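Protein CT_858 (Chlamydia trachomatis, PDB 3DPM) is the chlamydial protease CPAF, probably a serine endopeptidase of the S41 type, and reacts covalently with the inhibitor lactacystin. Local coordinates at the LAS site. Coordinates in Å, arbitrary orientation; residue numbers count along the deposited sequence, not the author numbering.

The LAS site. Residues 73, 342-344, 346, 467-468, 471, 494-496. With LAS (N-acetyl-S-({(2R,3S,4R)-3-hydroxy-2-[(1S)-1-hydroxy-2-methylpropyl]-4-methyl-5-oxopyrrolidin-2-yl}carbonyl)cysteine), chain B.
Val496, at the start of strand 496-499, lays its CG1 methyl against the pyrrolidinone ring of LAS, 3.5 Å from ring carbon C5, with the C20 methyl slightly farther off. Its chi1 of -9° nearly eclipses CG1 with the backbone N, an unfavourable torsion that may partly reflect the fit. The same methyl sits over the centre of one face of the His73 imidazole, so Val496 packs against both inhibitor and catalytic histidine. His73, its CG anti to the carbonyl carbon (chi1 -80°), turns NE2 towards the ligand, 3.3 Å from ring carbon C3, while Ser467 CB meets the imidazole edge in plane. The nucleophile is Ser467: its OG is bonded to acyl carbon C18 of LAS at 1.4 Å, forming an ester. The modelled ligand lacks the N-acetylcysteine half of lactacystin, consistent with its loss as the thiol leaving group. The ring hydroxyl O2 of LAS lies 3.2 Å from Ser467 OG, at most a weak hydrogen bond, and is also near His73 NE2. Carbonyl oxygen O19 points towards the backbone amides of Gly344 and Cys468, a probable oxyanion hole. The Cys468 N-H, at the beginning of helix 468-478, aims almost straight at O19 but is weak at 3.4 Å; Gly344 N is modelled too close to O19, and Gly344 O clashes with it, acceptor against acceptor, so the hole is imperfectly modelled. Gly344 also grips the lactam: N8 of LAS donates to Gly344 O at 3.0 Å, approaching from above the carbonyl plane. The isopropyl group packs against Phe471, whose ring carbon CE1 is 3.6 Å from methyl C12; Val346 CG2 and Cys468 SG near methyl C16 are modelled too close to weigh. Ser467 O lies over the centre of one Phe471 ring face. Together these groups form the protease active site, here trapped as an acyl-enzyme in which the lactacystin-derived acyl group caps the catalytic serine and so blocks attack on a peptide.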
loop_
_atom_site.group_PDB
_atom_site.type_symbol
_atom_site.label_atom_id
_atom_site.label_comp_id
_atom_site.label_asym_id
_atom_site.label_seq_id
_atom_site.Cartn_x
_atom_site.Cartn_y
_atom_site.Cartn_z
ATOM N N HIS A 73 -2.614 18.584 5.720
ATOM C CA HIS A 73 -2.685 17.148 5.485
ATOM C C HIS A 73 -3.369 16.820 4.163
ATOM O O HIS A 73 -3.307 15.680 3.711
ATOM C CB HIS A 73 -3.435 16.451 6.624
ATOM C CG HIS A 73 -2.604 16.228 7.847
ATOM N ND1 HIS A 73 -3.143 16.186 9.116
ATOM C CD2 HIS A 73 -1.271 16.031 7.996
ATOM C CE1 HIS A 73 -2.179 15.976 9.994
ATOM N NE2 HIS A 73 -1.034 15.877 9.340
ATOM N N PRO A 342 7.659 17.726 12.307
ATOM C CA PRO A 342 6.594 17.323 11.374
ATOM C C PRO A 342 5.524 16.372 11.922
ATOM O O PRO A 342 4.570 16.041 11.216
ATOM C CB PRO A 342 7.378 16.698 10.219
ATOM C CG PRO A 342 8.508 15.999 10.946
ATOM C CD PRO A 342 8.933 17.052 11.987
ATOM N N GLY A 343 5.665 15.947 13.173
ATOM C CA GLY A 343 4.701 15.018 13.740
ATOM C C GLY A 343 5.136 13.596 13.401
ATOM O O GLY A 343 6.312 13.372 13.117
ATOM N N GLY A 344 4.211 12.638 13.437
ATOM C CA GLY A 344 4.538 11.255 13.118
ATOM C C GLY A 344 3.688 10.220 13.849
ATOM O O GLY A 344 2.473 10.341 13.911
ATOM N N VAL A 346 1.691 8.420 16.563
ATOM C CA VAL A 346 0.915 8.745 17.761
ATOM C C VAL A 346 1.337 7.948 19.003
ATOM O O VAL A 346 1.497 8.506 20.091
ATOM C CB VAL A 346 -0.591 8.486 17.522
ATOM C CG1 VAL A 346 -1.398 8.983 18.692
ATOM C CG2 VAL A 346 -1.040 9.164 16.248
ATOM N N SER A 467 0.444 17.989 13.030
ATOM C CA SER A 467 0.201 16.624 13.515
ATOM C C SER A 467 0.704 16.532 14.955
ATOM O O SER A 467 -0.103 16.984 15.795
ATOM C CB SER A 467 0.964 15.570 12.708
ATOM O OG SER A 467 0.151 14.384 12.629
ATOM N N CYS A 468 1.357 15.269 15.243
ATOM C CA CYS A 468 1.698 15.071 16.633
ATOM C C CYS A 468 2.404 16.188 17.393
ATOM O O CYS A 468 2.463 16.163 18.626
ATOM C CB CYS A 468 2.523 13.800 16.731
ATOM S SG CYS A 468 1.572 12.326 16.307
ATOM N N PHE A 471 -0.389 17.986 19.107
ATOM C CA PHE A 471 -0.881 17.247 20.268
ATOM C C PHE A 471 0.021 17.329 21.482
ATOM O O PHE A 471 -0.464 17.456 22.602
ATOM C CB PHE A 471 -1.082 15.774 19.901
ATOM C CG PHE A 471 -2.044 15.562 18.777
ATOM C CD1 PHE A 471 -2.112 14.337 18.123
ATOM C CD2 PHE A 471 -2.893 16.592 18.367
ATOM C CE1 PHE A 471 -3.012 14.140 17.079
ATOM C CE2 PHE A 471 -3.800 16.408 17.323
ATOM C CZ PHE A 471 -3.861 15.188 16.677
ATOM N N GLY A 494 -5.757 15.867 12.592
ATOM C CA GLY A 494 -6.661 14.819 12.149
ATOM C C GLY A 494 -5.823 13.745 11.488
ATOM O O GLY A 494 -4.747 14.049 10.970
ATOM N N PHE A 495 -6.269 12.494 11.500
ATOM C CA PHE A 495 -5.460 11.465 10.862
ATOM C C PHE A 495 -5.668 11.493 9.354
ATOM O O PHE A 495 -6.680 11.991 8.868
ATOM C CB PHE A 495 -5.728 10.074 11.470
ATOM C CG PHE A 495 -7.081 9.495 11.162
ATOM C CD1 PHE A 495 -7.394 9.049 9.882
ATOM C CD2 PHE A 495 -8.022 9.323 12.181
ATOM C CE1 PHE A 495 -8.621 8.434 9.617
ATOM C CE2 PHE A 495 -9.250 8.710 11.929
ATOM C CZ PHE A 495 -9.550 8.262 10.645
ATOM N N VAL A 496 -4.697 10.970 8.615
ATOM C CA VAL A 496 -4.764 11.002 7.169
ATOM C C VAL A 496 -4.771 9.656 6.465
ATOM O O VAL A 496 -4.265 8.648 6.976
ATOM C CB VAL A 496 -3.586 11.847 6.589
ATOM C CG1 VAL A 496 -2.864 12.568 7.706
ATOM C CG2 VAL A 496 -2.616 10.967 5.819
HETATM C C18 LAS B . 0.878 13.285 12.272
HETATM O O19 LAS B . 2.026 13.068 12.699
HETATM C C9 LAS B . 0.170 12.199 11.458
HETATM C C10 LAS B . -1.247 11.942 12.003
HETATM C C11 LAS B . -1.419 11.316 13.386
HETATM C C16 LAS B . -0.111 11.307 14.169
HETATM C C12 LAS B . -2.467 12.166 14.106
HETATM O O17 LAS B . -1.880 11.051 11.090
HETATM N N8 LAS B . 1.058 10.995 11.321
HETATM C C6 LAS B . 1.051 10.648 10.029
HETATM O O7 LAS B . 1.617 9.663 9.565
HETATM C C5 LAS B . 0.159 11.573 9.184
HETATM C C20 LAS B . 0.857 11.872 7.852
HETATM C C3 LAS B . 0.110 12.830 10.052
HETATM O O2 LAS B . 1.359 13.491 9.807
#